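Local coordinates for agglutinin alpha chain (Artocarpus integer, PDB 4R6R), which binds D-galactose and the T-antigen disaccharide Gal-beta1,3-GalNAc as a tetrameric plant lectin, and recognises human IgA1, at residues I15-F28 / V75-K87. Residues are numbered along the deposited sequence; the frame is centred on the assembly and turned at random.
With 147 (4-nitrophenyl beta-D-galactopyranoside), chain I; EDO (1,2-ethanediol), chain L.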
loop_
_atom_site.group_PDB
_atom_site.type_symbol
_atom_site.label_atom_id
_atom_site.label_comp_id
_atom_site.label_asym_id
_atom_site.label_seq_id
_atom_site.Cartn_x
_atom_site.Cartn_y
_atom_site.Cartn_z
ATOM N N ILE A 15 7.645 16.298 16.855
ATOM C CA ILE A 15 7.225 17.481 16.054
ATOM C C ILE A 15 7.637 18.707 16.875
ATOM O O ILE A 15 7.365 18.776 18.102
ATOM C CB ILE A 15 5.722 17.474 15.880
ATOM C CG1 ILE A 15 5.330 16.311 14.936
ATOM C CG2 ILE A 15 5.304 18.719 15.166
ATOM C CD1 ILE A 15 3.831 16.089 14.755
ATOM N N ASN A 16 8.331 19.607 16.217
ATOM C CA ASN A 16 8.717 20.882 16.830
ATOM C C ASN A 16 8.019 22.021 16.070
ATOM O O ASN A 16 8.302 22.261 14.909
ATOM C CB ASN A 16 10.215 21.049 16.739
ATOM C CG ASN A 16 10.946 20.064 17.594
ATOM O OD1 ASN A 16 11.000 20.194 18.807
ATOM N ND2 ASN A 16 11.519 19.092 16.957
ATOM N N LEU A 17 7.081 22.700 16.730
ATOM C CA LEU A 17 6.345 23.762 16.050
ATOM C C LEU A 17 6.303 24.980 16.969
ATOM O O LEU A 17 6.711 24.918 18.163
ATOM C CB LEU A 17 4.943 23.320 15.618
ATOM C CG LEU A 17 3.961 22.998 16.753
ATOM C CD1 LEU A 17 3.300 24.274 17.285
ATOM C CD2 LEU A 17 2.851 22.108 16.205
ATOM N N SER A 18 6.003 26.113 16.358
ATOM C CA SER A 18 5.827 27.309 17.177
ATOM C C SER A 18 4.482 27.888 16.882
ATOM O O SER A 18 3.882 27.649 15.841
ATOM C CB SER A 18 6.974 28.253 17.022
ATOM O OG SER A 18 6.895 28.924 15.759
ATOM N N TYR A 19 3.961 28.676 17.833
ATOM C CA TYR A 19 2.631 29.255 17.709
ATOM C C TYR A 19 2.507 30.504 18.522
ATOM O O TYR A 19 3.353 30.830 19.346
ATOM C CB TYR A 19 1.568 28.233 18.214
ATOM C CG TYR A 19 1.665 27.976 19.717
ATOM C CD1 TYR A 19 2.530 27.000 20.188
ATOM C CD2 TYR A 19 0.936 28.724 20.683
ATOM C CE1 TYR A 19 2.694 26.781 21.556
ATOM C CE2 TYR A 19 1.086 28.470 22.046
ATOM C CZ TYR A 19 1.952 27.471 22.437
ATOM O OH TYR A 19 2.140 27.192 23.813
ATOM N N ASN A 20 1.468 31.267 18.183
ATOM C CA ASN A 20 1.173 32.514 18.925
ATOM C C ASN A 20 -0.300 32.397 19.336
ATOM O O ASN A 20 -1.149 32.040 18.530
ATOM C CB ASN A 20 1.465 33.684 18.005
ATOM C CG ASN A 20 1.335 35.036 18.690
ATOM O OD1 ASN A 20 0.281 35.347 19.208
ATOM N ND2 ASN A 20 2.385 35.894 18.576
ATOM N N LYS A 21 -0.580 32.697 20.628
ATOM C CA LYS A 21 -1.892 32.561 21.162
ATOM C C LYS A 21 -2.866 33.664 20.699
ATOM O O LYS A 21 -4.027 33.605 21.043
ATOM C CB LYS A 21 -1.792 32.574 22.705
ATOM C CG LYS A 21 -0.951 31.429 23.282
ATOM C CD LYS A 21 -0.898 31.627 24.806
ATOM C CE LYS A 21 -0.159 30.417 25.435
ATOM N NZ LYS A 21 -0.036 30.617 26.906
ATOM N N GLU A 22 -2.397 34.603 19.877
ATOM C CA GLU A 22 -3.277 35.570 19.283
ATOM C C GLU A 22 -3.352 35.461 17.801
ATOM O O GLU A 22 -4.234 36.115 17.200
ATOM C CB GLU A 22 -2.938 37.017 19.662
ATOM C CG GLU A 22 -3.025 37.233 21.188
ATOM C CD GLU A 22 -2.900 38.680 21.607
ATOM O OE1 GLU A 22 -2.708 39.519 20.695
ATOM O OE2 GLU A 22 -2.927 38.975 22.833
ATOM N N THR A 23 -2.515 34.614 17.172
ATOM C CA THR A 23 -2.584 34.577 15.691
ATOM C C THR A 23 -2.779 33.157 15.163
ATOM O O THR A 23 -3.907 32.779 14.872
ATOM C CB THR A 23 -1.364 35.259 15.050
ATOM O OG1 THR A 23 -0.142 34.735 15.576
ATOM C CG2 THR A 23 -1.381 36.800 15.377
ATOM N N ALA A 24 -1.683 32.433 15.004
ATOM C CA ALA A 24 -1.738 31.170 14.260
ATOM C C ALA A 24 -0.425 30.380 14.496
ATOM O O ALA A 24 0.468 30.796 15.285
ATOM C CB ALA A 24 -1.942 31.486 12.764
ATOM N N ILE A 25 -0.323 29.241 13.779
ATOM C CA ILE A 25 0.902 28.458 13.783
ATOM C C ILE A 25 1.967 29.154 12.966
ATOM O O ILE A 25 1.697 29.730 11.883
ATOM C CB ILE A 25 0.618 27.035 13.190
ATOM C CG1 ILE A 25 -0.543 26.378 13.944
ATOM C CG2 ILE A 25 1.899 26.194 13.061
ATOM C CD1 ILE A 25 -0.148 26.027 15.388
ATOM N N GLY A 26 3.178 29.123 13.467
ATOM C CA GLY A 26 4.365 29.641 12.866
ATOM C C GLY A 26 5.290 28.578 12.276
ATOM O O GLY A 26 5.017 28.089 11.163
ATOM N N ASP A 27 6.385 28.278 12.966
ATOM C CA ASP A 27 7.410 27.385 12.406
ATOM C C ASP A 27 6.896 25.919 12.554
ATOM O O ASP A 27 6.031 25.608 13.434
ATOM C CB ASP A 27 8.647 27.417 13.295
ATOM C CG ASP A 27 9.316 28.816 13.407
ATOM O OD1 ASP A 27 9.101 29.675 12.590
ATOM O OD2 ASP A 27 10.147 28.949 14.322
ATOM N N PHE A 28 7.421 25.073 11.676
ATOM C CA PHE A 28 7.021 23.638 11.751
ATOM C C PHE A 28 8.210 22.827 11.324
ATOM O O PHE A 28 8.799 23.062 10.271
ATOM C CB PHE A 28 5.821 23.432 10.810
ATOM C CG PHE A 28 5.218 22.043 10.947
ATOM C CD1 PHE A 28 4.317 21.789 11.996
ATOM C CD2 PHE A 28 5.538 21.061 10.013
ATOM C CE1 PHE A 28 3.742 20.500 12.170
ATOM C CE2 PHE A 28 4.907 19.793 10.148
ATOM C CZ PHE A 28 4.055 19.534 11.205
ATOM N N VAL A 75 -6.001 35.592 9.307
ATOM C CA VAL A 75 -5.075 36.428 10.056
ATOM C C VAL A 75 -4.458 37.435 9.074
ATOM O O VAL A 75 -3.917 37.051 8.069
ATOM C CB VAL A 75 -3.920 35.616 10.719
ATOM C CG1 VAL A 75 -3.003 36.584 11.477
ATOM C CG2 VAL A 75 -4.475 34.568 11.690
ATOM N N SER A 76 -4.575 38.752 9.366
ATOM C CA SER A 76 -3.991 39.820 8.521
ATOM C C SER A 76 -4.501 39.696 7.073
ATOM O O SER A 76 -3.812 40.049 6.115
ATOM C CB SER A 76 -2.464 39.854 8.629
ATOM O OG SER A 76 -2.073 40.201 9.942
ATOM N N GLY A 77 -5.692 39.120 6.948
ATOM C CA GLY A 77 -6.355 38.945 5.636
ATOM C C GLY A 77 -5.843 37.770 4.796
ATOM O O GLY A 77 -6.018 37.731 3.562
ATOM N N TYR A 78 -5.174 36.828 5.448
ATOM C CA TYR A 78 -4.709 35.592 4.787
ATOM C C TYR A 78 -5.442 34.456 5.496
ATOM O O TYR A 78 -5.666 34.501 6.743
ATOM C CB TYR A 78 -3.218 35.409 5.018
ATOM C CG TYR A 78 -2.356 36.435 4.309
ATOM C CD1 TYR A 78 -2.090 36.306 2.941
ATOM C CD2 TYR A 78 -1.852 37.538 4.987
ATOM C CE1 TYR A 78 -1.303 37.255 2.265
ATOM C CE2 TYR A 78 -1.059 38.476 4.329
ATOM C CZ TYR A 78 -0.795 38.325 2.972
ATOM O OH TYR A 78 -0.019 39.244 2.281
ATOM N N VAL A 79 -5.842 33.462 4.716
ATOM C CA VAL A 79 -6.370 32.234 5.348
ATOM C C VAL A 79 -5.190 31.349 5.734
ATOM O O VAL A 79 -4.330 31.064 4.915
ATOM C CB VAL A 79 -7.276 31.436 4.368
ATOM C CG1 VAL A 79 -7.716 30.106 5.005
ATOM C CG2 VAL A 79 -8.447 32.301 3.876
ATOM N N VAL A 80 -5.106 31.047 7.026
ATOM C CA VAL A 80 -3.921 30.290 7.562
ATOM C C VAL A 80 -4.413 29.211 8.543
ATOM O O VAL A 80 -5.583 29.163 8.859
ATOM C CB VAL A 80 -2.884 31.252 8.234
ATOM C CG1 VAL A 80 -2.408 32.300 7.205
ATOM C CG2 VAL A 80 -3.502 31.968 9.426
ATOM N N VAL A 81 -3.512 28.309 8.949
ATOM C CA VAL A 81 -3.832 27.318 9.939
ATOM C C VAL A 81 -3.610 28.002 11.302
ATOM O O VAL A 81 -2.483 28.274 11.711
ATOM C CB VAL A 81 -2.894 26.123 9.783
ATOM C CG1 VAL A 81 -3.186 25.064 10.854
ATOM C CG2 VAL A 81 -3.102 25.583 8.378
ATOM N N ARG A 82 -4.730 28.353 11.919
ATOM C CA ARG A 82 -4.730 29.067 13.186
ATOM C C ARG A 82 -4.418 28.182 14.409
ATOM O O ARG A 82 -3.826 28.676 15.358
ATOM C CB ARG A 82 -6.055 29.787 13.419
ATOM C CG ARG A 82 -6.242 30.898 12.362
ATOM C CD ARG A 82 -7.210 31.973 12.804
ATOM N NE ARG A 82 -6.490 32.825 13.774
ATOM C CZ ARG A 82 -7.090 33.763 14.507
ATOM N NH1 ARG A 82 -8.410 33.979 14.381
ATOM N NH2 ARG A 82 -6.387 34.457 15.348
ATOM N N SER A 83 -4.771 26.868 14.392
ATOM C CA SER A 83 -4.446 26.010 15.495
ATOM C C SER A 83 -4.258 24.604 14.973
ATOM O O SER A 83 -4.792 24.236 13.947
ATOM C CB SER A 83 -5.601 26.029 16.532
ATOM O OG SER A 83 -5.451 25.219 17.648
ATOM N N LEU A 84 -3.509 23.858 15.760
ATOM C CA LEU A 84 -3.332 22.387 15.566
ATOM C C LEU A 84 -3.424 21.706 16.897
ATOM O O LEU A 84 -2.913 22.188 17.945
ATOM C CB LEU A 84 -1.966 22.048 14.982
ATOM C CG LEU A 84 -1.782 22.517 13.553
ATOM C CD1 LEU A 84 -0.302 22.419 13.141
ATOM C CD2 LEU A 84 -2.632 21.650 12.608
ATOM N N THR A 85 -4.015 20.521 16.849
ATOM C CA THR A 85 -4.007 19.563 17.975
ATOM C C THR A 85 -3.639 18.196 17.454
ATOM O O THR A 85 -4.119 17.779 16.393
ATOM C CB THR A 85 -5.409 19.470 18.604
ATOM O OG1 THR A 85 -5.764 20.788 19.059
ATOM C CG2 THR A 85 -5.418 18.454 19.786
ATOM N N PHE A 86 -2.740 17.540 18.148
ATOM C CA PHE A 86 -2.318 16.173 17.805
ATOM C C PHE A 86 -2.765 15.198 18.889
ATOM O O PHE A 86 -2.313 15.274 20.070
ATOM C CB PHE A 86 -0.775 16.115 17.668
ATOM C CG PHE A 86 -0.256 16.961 16.554
ATOM C CD1 PHE A 86 -0.176 16.459 15.256
ATOM C CD2 PHE A 86 0.150 18.295 16.789
ATOM C CE1 PHE A 86 0.243 17.255 14.185
ATOM C CE2 PHE A 86 0.592 19.089 15.699
ATOM C CZ PHE A 86 0.637 18.590 14.402
ATOM N N LYS A 87 -3.656 14.275 18.540
ATOM C CA LYS A 87 -4.065 13.273 19.500
ATOM C C LYS A 87 -3.360 11.987 19.135
ATOM O O LYS A 87 -3.440 11.544 17.975
ATOM C CB LYS A 87 -5.586 13.052 19.428
ATOM C CG LYS A 87 -6.068 11.932 20.331
ATOM C CD LYS A 87 -7.490 11.666 19.914
ATOM C CE LYS A 87 -7.998 10.389 20.543
ATOM N NZ LYS A 87 -9.483 10.408 20.348
HETATM C C1 147 I . 2.869 36.455 3.439
HETATM C C2 147 I . 2.915 35.778 2.041
HETATM O O2 147 I . 3.268 36.697 0.968
HETATM C C3 147 I . 1.573 35.105 1.702
HETATM O O3 147 I . 1.757 34.330 0.498
HETATM C C4 147 I . 1.136 34.178 2.926
HETATM O O4 147 I . 2.121 33.166 2.960
HETATM C C5 147 I . 1.182 35.031 4.279
HETATM C C6 147 I . 0.470 34.383 5.489
HETATM O O6 147 I . 1.262 33.343 6.100
HETATM O O5 147 I . 2.530 35.498 4.551
HETATM O O1 147 I . 4.125 37.160 3.601
HETATM C C1 EDO L . -3.404 40.691 13.779
HETATM O O1 EDO L . -3.326 40.757 12.340
HETATM C C2 EDO L . -1.999 40.669 14.372
HETATM O O2 EDO L . -1.127 39.942 13.496
#
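R82 holds the carbonyl oxygen of T23 side-on with two nitrogens: NE lies 2.8 Å from T23 O and NH2 3.0 Å from the same atom. T23 O sits only 7° out of the guanidinium plane, and both donors lie in its carbonyl plane, NH2 on a lone pair. The bend at chi3 (76°) turns the head back to the loop, although the R82 side chain sets out away from it. Beyond T23 the backbones touch: A24 CA donates a CA-H...O contact to R82 O, and I25 N gives a nearly straight hydrogen bond (168°) to V81 O. A24 CB fits against V80 CG2 at 3.7 Å. Further along strand 78-88, the I25 and L84 side chains cross at about a right angle, with I25 CG1 4.0 Å from L84 CD1. At the far end, I15 CD1 makes a CH-pi contact over a face of the F86 ring, offset toward the rim, while L17 CD2 reaches the ring edge at F86 CE2 (3.8 Å).

Within the loop, N20 OD1 accepts from E22 N in an Asx turn, and T23 with A24 forms a classic beta bulge opposite N20. One face of the Y78 ring packs against the sugar of the bound 4-nitrophenyl beta-D-galactopyranoside, and V80 CG1 also lines that pocket. The polar bonds tie loop 20-24 to strand 78-88, while apolar side chains pack between two of the three sheets of the jacalin beta-prism fold.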